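Side-chain contacts in separin (Saccharomyces cerevisiae, PDB 5U1T), which cleaves a cohesin subunit at the onset of anaphase as a caspase-like cysteine protease, so that sister chromatids can separate, and is held inactive by securin until then: residues M664-L669 and S688-V693; M673-A678 and K709-M714; L731-I736 and Q782-A787. All blocks are in the same frame, centred on the assembly; numbering follows the deposited sequence.

Contact 1. Residues M664-L669 and S688-V693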
loop_
_atom_site.group_PDB
_atom_site.type_symbol
_atom_site.label_atom_id
_atom_site.label_comp_id
_atom_site.label_asym_id
_atom_site.label_seq_id
_atom_site.Cartn_x
_atom_site.Cartn_y
_atom_site.Cartn_z
ATOM N N MET A 664 4.179 8.709 21.844
ATOM C CA MET A 664 3.138 9.419 22.589
ATOM C C MET A 664 1.820 9.149 21.905
ATOM O O MET A 664 0.809 8.844 22.539
ATOM C CB MET A 664 3.415 10.927 22.652
ATOM C CG MET A 664 4.649 11.304 23.488
ATOM S SD MET A 664 5.201 13.032 23.334
ATOM C CE MET A 664 3.674 13.944 23.668
ATOM N N MET A 665 1.862 9.254 20.587
ATOM C CA MET A 665 0.734 8.936 19.727
ATOM C C MET A 665 0.246 7.506 19.956
ATOM O O MET A 665 -0.939 7.297 20.190
ATOM C CB MET A 665 1.135 9.135 18.263
ATOM C CG MET A 665 0.049 9.617 17.326
ATOM S SD MET A 665 -0.538 11.267 17.723
ATOM C CE MET A 665 0.966 12.099 18.227
ATOM N N LYS A 666 1.164 6.537 19.900
ATOM C CA LYS A 666 0.815 5.123 20.059
ATOM C C LYS A 666 -0.009 4.863 21.301
ATOM O O LYS A 666 -1.133 4.379 21.210
ATOM C CB LYS A 666 2.063 4.228 20.124
ATOM C CG LYS A 666 1.794 2.813 20.727
ATOM C CD LYS A 666 3.056 1.935 20.760
ATOM C CE LYS A 666 2.764 0.471 21.124
ATOM N NZ LYS A 666 3.950 -0.422 20.830
ATOM N N ASN A 667 0.554 5.177 22.465
ATOM C CA ASN A 667 -0.032 4.713 23.714
ATOM C C ASN A 667 -1.255 5.507 24.112
ATOM O O ASN A 667 -2.085 5.001 24.862
ATOM C CB ASN A 667 1.007 4.728 24.833
ATOM C CG ASN A 667 2.073 3.654 24.641
ATOM O OD1 ASN A 667 3.132 3.903 24.054
ATOM N ND2 ASN A 667 1.782 2.440 25.117
ATOM N N GLN A 668 -1.384 6.732 23.608
ATOM C CA GLN A 668 -2.621 7.471 23.821
ATOM C C GLN A 668 -3.739 6.760 23.063
ATOM O O GLN A 668 -4.710 6.300 23.659
ATOM C CB GLN A 668 -2.492 8.930 23.376
ATOM C CG GLN A 668 -1.638 9.789 24.303
ATOM C CD GLN A 668 -2.205 9.905 25.724
ATOM O OE1 GLN A 668 -3.380 10.241 25.921
ATOM N NE2 GLN A 668 -1.359 9.624 26.726
ATOM N N LEU A 669 -3.565 6.649 21.749
ATOM C CA LEU A 669 -4.517 5.968 20.873
ATOM C C LEU A 669 -4.990 4.616 21.425
ATOM O O LEU A 669 -6.200 4.348 21.466
ATOM C CB LEU A 669 -3.902 5.767 19.479
ATOM C CG LEU A 669 -3.718 7.001 18.589
ATOM C CD1 LEU A 669 -3.260 6.603 17.178
ATOM C CD2 LEU A 669 -4.989 7.838 18.531
ATOM N N SER A 688 -4.005 -0.204 11.395
ATOM C CA SER A 688 -3.045 0.034 10.340
ATOM C C SER A 688 -1.899 0.931 10.821
ATOM O O SER A 688 -0.751 0.738 10.435
ATOM C CB SER A 688 -3.738 0.653 9.129
ATOM O OG SER A 688 -2.992 0.433 7.947
ATOM N N SER A 689 -2.210 1.894 11.678
ATOM C CA SER A 689 -1.214 2.863 12.106
ATOM C C SER A 689 -0.213 2.268 13.089
ATOM O O SER A 689 0.905 2.769 13.228
ATOM C CB SER A 689 -1.889 4.076 12.745
ATOM O OG SER A 689 -2.560 3.701 13.930
ATOM N N LEU A 690 -0.624 1.212 13.775
ATOM C CA LEU A 690 0.202 0.623 14.812
ATOM C C LEU A 690 1.179 -0.413 14.286
ATOM O O LEU A 690 1.805 -1.110 15.054
ATOM C CB LEU A 690 -0.679 -0.016 15.873
ATOM C CG LEU A 690 -1.456 0.986 16.718
ATOM C CD1 LEU A 690 -2.279 0.289 17.789
ATOM C CD2 LEU A 690 -0.495 2.003 17.337
ATOM N N ILE A 691 1.328 -0.507 12.978
ATOM C CA ILE A 691 2.063 -1.628 12.431
ATOM C C ILE A 691 3.583 -1.385 12.379
ATOM O O ILE A 691 4.347 -2.286 12.698
ATOM C CB ILE A 691 1.506 -1.988 11.041
ATOM C CG1 ILE A 691 0.140 -2.664 11.207
ATOM C CG2 ILE A 691 2.451 -2.905 10.279
ATOM C CD1 ILE A 691 -0.549 -3.001 9.905
ATOM N N ASN A 692 4.004 -0.173 12.023
ATOM C CA ASN A 692 5.417 0.245 11.929
ATOM C C ASN A 692 6.440 -0.346 12.939
ATOM O O ASN A 692 6.181 -0.351 14.139
ATOM C CB ASN A 692 5.451 1.764 12.042
ATOM C CG ASN A 692 6.689 2.368 11.442
ATOM O OD1 ASN A 692 7.798 2.115 11.897
ATOM N ND2 ASN A 692 6.507 3.198 10.426
ATOM N N VAL A 693 7.600 -0.819 12.451
ATOM C CA VAL A 693 8.606 -1.462 13.316
ATOM C C VAL A 693 9.128 -0.514 14.385
ATOM O O VAL A 693 9.296 -0.900 15.545
ATOM C CB VAL A 693 9.841 -2.009 12.527
ATOM C CG1 VAL A 693 9.508 -3.298 11.804
ATOM C CG2 VAL A 693 10.428 -0.967 11.566
#

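Contact 2. Residues M673-A678 and K709-M714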
loop_
_atom_site.group_PDB
_atom_site.type_symbol
_atom_site.label_atom_id
_atom_site.label_comp_id
_atom_site.label_asym_id
_atom_site.label_seq_id
_atom_site.Cartn_x
_atom_site.Cartn_y
_atom_site.Cartn_z
ATOM N N MET A 673 -9.368 4.422 22.881
ATOM C CA MET A 673 -10.385 3.887 21.968
ATOM C C MET A 673 -10.562 2.385 22.089
ATOM O O MET A 673 -9.587 1.638 22.000
ATOM C CB MET A 673 -10.034 4.234 20.523
ATOM C CG MET A 673 -10.864 3.485 19.461
ATOM S SD MET A 673 -9.949 2.109 18.705
ATOM C CE MET A 673 -10.641 2.134 17.047
ATOM N N ASN A 674 -11.810 1.948 22.270
ATOM C CA ASN A 674 -12.092 0.526 22.402
ATOM C C ASN A 674 -12.434 -0.057 21.035
ATOM O O ASN A 674 -13.007 0.621 20.190
ATOM C CB ASN A 674 -13.200 0.271 23.445
ATOM C CG ASN A 674 -14.604 0.317 22.865
ATOM O OD1 ASN A 674 -14.897 1.100 21.963
ATOM N ND2 ASN A 674 -15.492 -0.517 23.406
ATOM N N LEU A 675 -12.017 -1.302 20.814
ATOM C CA LEU A 675 -12.150 -1.956 19.517
ATOM C C LEU A 675 -13.446 -2.734 19.421
ATOM O O LEU A 675 -14.038 -2.835 18.347
ATOM C CB LEU A 675 -10.979 -2.898 19.264
ATOM C CG LEU A 675 -9.595 -2.307 19.015
ATOM C CD1 LEU A 675 -8.577 -3.426 19.022
ATOM C CD2 LEU A 675 -9.540 -1.553 17.701
ATOM N N SER A 676 -13.889 -3.280 20.546
ATOM C CA SER A 676 -15.078 -4.111 20.539
ATOM C C SER A 676 -16.279 -3.364 19.997
ATOM O O SER A 676 -17.203 -3.982 19.474
ATOM C CB SER A 676 -15.386 -4.629 21.940
ATOM O OG SER A 676 -14.327 -5.438 22.421
ATOM N N THR A 677 -16.283 -2.038 20.119
ATOM C CA THR A 677 -17.426 -1.267 19.629
ATOM C C THR A 677 -17.080 -0.411 18.425
ATOM O O THR A 677 -17.981 0.120 17.773
ATOM C CB THR A 677 -18.033 -0.334 20.715
ATOM O OG1 THR A 677 -17.116 0.732 21.012
ATOM C CG2 THR A 677 -18.373 -1.115 21.994
ATOM N N ALA A 678 -15.790 -0.262 18.133
ATOM C CA ALA A 678 -15.387 0.521 16.969
ATOM C C ALA A 678 -15.893 -0.146 15.690
ATOM O O ALA A 678 -15.788 -1.364 15.545
ATOM C CB ALA A 678 -13.885 0.684 16.925
ATOM N N LYS A 709 -2.125 -12.553 18.333
ATOM C CA LYS A 709 -3.041 -13.064 19.350
ATOM C C LYS A 709 -4.043 -12.002 19.829
ATOM O O LYS A 709 -5.261 -12.131 19.603
ATOM C CB LYS A 709 -2.256 -13.633 20.535
ATOM C CG LYS A 709 -1.450 -14.906 20.210
ATOM C CD LYS A 709 -1.301 -15.788 21.447
ATOM C CE LYS A 709 -1.094 -17.275 21.108
ATOM N NZ LYS A 709 0.302 -17.593 20.685
ATOM N N THR A 710 -3.537 -10.954 20.477
ATOM C CA THR A 710 -4.380 -9.893 21.050
ATOM C C THR A 710 -5.400 -9.289 20.064
ATOM O O THR A 710 -6.623 -9.366 20.276
ATOM C CB THR A 710 -3.502 -8.753 21.600
ATOM O OG1 THR A 710 -2.452 -9.314 22.400
ATOM C CG2 THR A 710 -4.329 -7.788 22.436
ATOM N N LEU A 711 -4.890 -8.690 18.993
ATOM C CA LEU A 711 -5.739 -8.049 17.993
ATOM C C LEU A 711 -6.773 -8.991 17.323
ATOM O O LEU A 711 -7.930 -8.608 17.157
ATOM C CB LEU A 711 -4.859 -7.385 16.932
ATOM C CG LEU A 711 -5.544 -6.359 16.042
ATOM C CD1 LEU A 711 -6.541 -5.564 16.868
ATOM C CD2 LEU A 711 -4.512 -5.443 15.414
ATOM N N PRO A 712 -6.376 -10.220 16.933
ATOM C CA PRO A 712 -7.407 -11.130 16.415
ATOM C C PRO A 712 -8.453 -11.550 17.445
ATOM O O PRO A 712 -9.551 -11.944 17.045
ATOM C CB PRO A 712 -6.599 -12.353 15.969
ATOM C CG PRO A 712 -5.237 -11.856 15.742
ATOM C CD PRO A 712 -5.026 -10.792 16.768
ATOM N N ALA A 713 -8.129 -11.471 18.735
ATOM C CA ALA A 713 -9.054 -11.891 19.786
ATOM C C ALA A 713 -10.149 -10.850 20.036
ATOM O O ALA A 713 -11.156 -11.118 20.714
ATOM C CB ALA A 713 -8.293 -12.177 21.072
ATOM N N MET A 714 -9.954 -9.664 19.470
ATOM C CA MET A 714 -10.805 -8.533 19.786
ATOM C C MET A 714 -11.488 -7.956 18.582
ATOM O O MET A 714 -12.498 -7.269 18.708
ATOM C CB MET A 714 -9.987 -7.452 20.471
ATOM C CG MET A 714 -9.443 -7.908 21.813
ATOM S SD MET A 714 -8.526 -6.589 22.599
ATOM C CE MET A 714 -7.536 -5.990 21.221
#

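Contact 3. Residues L731-I736 and Q782-A787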
loop_
_atom_site.group_PDB
_atom_site.type_symbol
_atom_site.label_atom_id
_atom_site.label_comp_id
_atom_site.label_asym_id
_atom_site.label_seq_id
_atom_site.Cartn_x
_atom_site.Cartn_y
_atom_site.Cartn_z
ATOM N N LEU A 731 -14.426 -2.368 2.027
ATOM C CA LEU A 731 -13.855 -2.682 3.329
ATOM C C LEU A 731 -13.098 -3.993 3.296
ATOM O O LEU A 731 -12.120 -4.184 4.025
ATOM C CB LEU A 731 -14.941 -2.783 4.401
ATOM C CG LEU A 731 -15.695 -1.539 4.849
ATOM C CD1 LEU A 731 -16.532 -1.900 6.065
ATOM C CD2 LEU A 731 -14.721 -0.416 5.149
ATOM N N TYR A 732 -13.577 -4.919 2.478
ATOM C CA TYR A 732 -12.921 -6.210 2.383
ATOM C C TYR A 732 -11.540 -6.017 1.771
ATOM O O TYR A 732 -10.582 -6.614 2.237
ATOM C CB TYR A 732 -13.755 -7.199 1.570
ATOM C CG TYR A 732 -13.063 -8.516 1.313
ATOM C CD1 TYR A 732 -12.344 -9.160 2.318
ATOM C CD2 TYR A 732 -13.134 -9.124 0.063
ATOM C CE1 TYR A 732 -11.704 -10.372 2.080
ATOM C CE2 TYR A 732 -12.506 -10.333 -0.183
ATOM C CZ TYR A 732 -11.791 -10.952 0.825
ATOM O OH TYR A 732 -11.163 -12.149 0.567
ATOM N N ILE A 733 -11.446 -5.163 0.750
ATOM C CA ILE A 733 -10.169 -4.798 0.158
ATOM C C ILE A 733 -9.249 -4.203 1.230
ATOM O O ILE A 733 -8.046 -4.513 1.289
ATOM C CB ILE A 733 -10.349 -3.794 -0.994
ATOM C CG1 ILE A 733 -11.100 -4.429 -2.161
ATOM C CG2 ILE A 733 -9.007 -3.272 -1.477
ATOM C CD1 ILE A 733 -10.326 -5.476 -2.886
ATOM N N LYS A 734 -9.827 -3.372 2.097
ATOM C CA LYS A 734 -9.064 -2.703 3.144
ATOM C C LYS A 734 -8.559 -3.687 4.202
ATOM O O LYS A 734 -7.470 -3.503 4.744
ATOM C CB LYS A 734 -9.906 -1.598 3.788
ATOM C CG LYS A 734 -9.892 -0.282 3.007
ATOM C CD LYS A 734 -10.944 0.696 3.521
ATOM C CE LYS A 734 -10.849 2.048 2.810
ATOM N NZ LYS A 734 -11.578 3.148 3.544
ATOM N N VAL A 735 -9.343 -4.727 4.486
ATOM C CA VAL A 735 -8.922 -5.806 5.385
ATOM C C VAL A 735 -7.692 -6.547 4.826
ATOM O O VAL A 735 -6.707 -6.767 5.533
ATOM C CB VAL A 735 -10.090 -6.814 5.642
ATOM C CG1 VAL A 735 -9.582 -8.150 6.136
ATOM C CG2 VAL A 735 -11.094 -6.238 6.633
ATOM N N ILE A 736 -7.753 -6.923 3.555
ATOM C CA ILE A 736 -6.654 -7.629 2.928
ATOM C C ILE A 736 -5.415 -6.755 2.959
ATOM O O ILE A 736 -4.333 -7.229 3.269
ATOM C CB ILE A 736 -6.977 -8.030 1.478
ATOM C CG1 ILE A 736 -8.210 -8.932 1.433
ATOM C CG2 ILE A 736 -5.817 -8.770 0.865
ATOM C CD1 ILE A 736 -8.579 -9.385 0.022
ATOM N N GLN A 782 -9.042 4.762 -5.467
ATOM C CA GLN A 782 -7.794 5.502 -5.411
ATOM C C GLN A 782 -7.017 5.272 -4.126
ATOM O O GLN A 782 -5.841 4.934 -4.188
ATOM C CB GLN A 782 -8.046 6.997 -5.573
ATOM C CG GLN A 782 -6.821 7.869 -5.288
ATOM C CD GLN A 782 -5.782 7.848 -6.405
ATOM O OE1 GLN A 782 -5.647 6.870 -7.143
ATOM N NE2 GLN A 782 -5.044 8.937 -6.534
ATOM N N GLY A 783 -7.666 5.438 -2.973
ATOM C CA GLY A 783 -7.012 5.248 -1.683
ATOM C C GLY A 783 -6.411 3.856 -1.492
ATOM O O GLY A 783 -5.286 3.692 -1.001
ATOM N N SER A 784 -7.153 2.840 -1.898
ATOM C CA SER A 784 -6.661 1.484 -1.821
ATOM C C SER A 784 -5.608 1.182 -2.893
ATOM O O SER A 784 -4.736 0.360 -2.679
ATOM C CB SER A 784 -7.826 0.508 -1.926
ATOM O OG SER A 784 -8.376 0.310 -0.643
ATOM N N ARG A 785 -5.682 1.839 -4.043
ATOM C CA ARG A 785 -4.710 1.581 -5.092
ATOM C C ARG A 785 -3.340 2.092 -4.645
ATOM O O ARG A 785 -2.318 1.453 -4.884
ATOM C CB ARG A 785 -5.134 2.227 -6.412
ATOM C CG ARG A 785 -4.203 1.919 -7.549
ATOM C CD ARG A 785 -4.637 2.591 -8.807
ATOM N NE ARG A 785 -4.644 4.037 -8.695
ATOM C CZ ARG A 785 -3.670 4.824 -9.137
ATOM N NH1 ARG A 785 -3.762 6.136 -8.997
ATOM N NH2 ARG A 785 -2.599 4.306 -9.719
ATOM N N LEU A 786 -3.335 3.242 -3.978
ATOM C CA LEU A 786 -2.108 3.832 -3.496
ATOM C C LEU A 786 -1.569 2.995 -2.356
ATOM O O LEU A 786 -0.367 2.808 -2.244
ATOM C CB LEU A 786 -2.332 5.283 -3.046
ATOM C CG LEU A 786 -2.848 6.274 -4.088
ATOM C CD1 LEU A 786 -3.133 7.625 -3.450
ATOM C CD2 LEU A 786 -1.902 6.409 -5.276
ATOM N N ALA A 787 -2.464 2.492 -1.509
ATOM C CA ALA A 787 -2.065 1.650 -0.383
ATOM C C ALA A 787 -1.285 0.450 -0.895
ATOM O O ALA A 787 -0.211 0.131 -0.396
ATOM C CB ALA A 787 -3.272 1.188 0.400
#

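Contact 1. Residues M664-L669 and S688-V693
Lys666 and Leu690 meet through aliphatic carbon alone, the lysine chain crossing the leucine at about a right angle. CB of Lys666 stands 4.4 Å from CD2 of Leu690. One bond further on, CG of Lys666 comes nearest to the same methyl, CD2 of Leu690, at 4.2 Å. With CG anti to the backbone N (chi1 162°) and every later torsion extended, CD and CE run on past the leucine and carry the ammonium group beyond it. NZ then donates to the carbonyl of Leu695, and the charge also makes a cation-pi contact with Trp696. Lysine suits a partly exposed place of this kind, since its methylenes can pack on a buried leucine while the charged end reaches partners further off. At the other end of the contact, CD1 of Leu669 lies 4.4 Å from OG of Ser689, a hydroxyl already bonded to the carbonyl of His686. Helix 659-672 is thus apposed to the C-terminal part of helix 680-689, the next helix of the all-helical region, and to the residues that follow. Helix 642-655 borders both segments through Met665 and Ser689, while Leu690 also packs on Tyr706 of helix 700-714.

Contact 2. Residues M673-A678 and K709-M714
The carbonyl oxygen of Leu675 is gripped twice: NZ of Lys715 donates to it, and N of Ala678 adds a weak bond of 3.1 Å. This second bond closes a type I beta turn over Leu675-Ala678, in the loop that joins helix 659-672 to helix 680-689 in the helical domain. Lys715, next in sequence after Met714, also binds the carbonyl of Ala678, so its ammonium group holds the two ends of the turn. While its backbone oxygen is held in this way, the side chain of Leu675 points toward the helix and makes the apolar core of the contact. Its CD1 is the methyl that does the touching: it meets CE of Met714 at 3.5 Å and CD1 of Leu711 at 3.7 Å, and so bridges two groups that pack less closely on each other. Leu675 crosses Leu711 at about a right angle and Met714 more slantwise. The methionine chain is extended as far as SD and then bends (chi3 -45°), which carries CE back to the leucine. Such a flexible, unbranched chain suits the partly exposed border of the patch, whereas the branched leucines occupy its buried part. Leu675 also packs on Ala683 and His686 of helix 680-689, and Leu711 on Ala687 of that helix and on Phe719. Near the contact the helix is kinked at Pro712, whose ring nitrogen has no hydrogen to give to the preceding turn. Ser676, small and polar, fits the exposed corner of the beta turn; there its CA lies 4.5 Å from O of Met714.

Contact 3. Residues L731-I736 and Q782-A787
In Ile733 the first torsion (chi1 -66°) sets CG2 anti to the backbone N, and this methyl is the branch presented to Ser784. Lys734, with CG anti to its carbonyl carbon, brings a methylene to the same serine. The setting is a pair of helices in the helical domain, 729-752 and 782-805, whose segments here run nearly parallel, side by side, and which are separated in the chain by helix 756-775. Within 782-787, Ser784 alone makes the touch. Its OG lies 3.7 Å from CG2 of Ile733 and 4.0 Å from CG of Lys734, the two approaches being roughly perpendicular; its CB is 4.0 Å from CG2 of Ile733. Because serine is small, the backbones can come near, with CA of Lys734 and CA of Ser784 6.9 Å apart. Isoleucine supplies a compact apolar surface to the buried side. Lysine lends its CG methylene alone, for its extended chain takes NZ on to a salt bridge with Glu681 of helix 680-689. Arg785 points away from this interface and serves another: its NH2 donates to the backbone of the other protein chain of the assembly. The guanidinium is steadied within its own helix by Gln782, one turn earlier. NH1 of Arg785 donates to OE1 of Gln782 over 2.7 Å, with an N-H...O angle of 154°, meeting a lone pair in the carbonyl plane, while that oxygen sits 16° out of the guanidinium plane.

How the contacts relate
All three contacts belong to the helical domain, away from the probable catalytic cysteine. Contact 3 is buried and lies nearest the centre of the chain; contacts 1 and 2 are partly buried, and contact 2 reaches the surface at its loop. Contacts 1 and 2 interlock, their segments alternating, with centres about 14 Å apart; contact 3 follows both, its centre about 20 Å from each. Helix 680-689 links the set: its C-terminal part enters contact 1, and it borders contact 2 and supplies the acidic partner of contact 3. Contact 2 rests chiefly on apolar methyls; contact 1 lays lysine methylenes on a leucine, and contact 3 sets an isoleucine methyl and one lysine methylene against a serine.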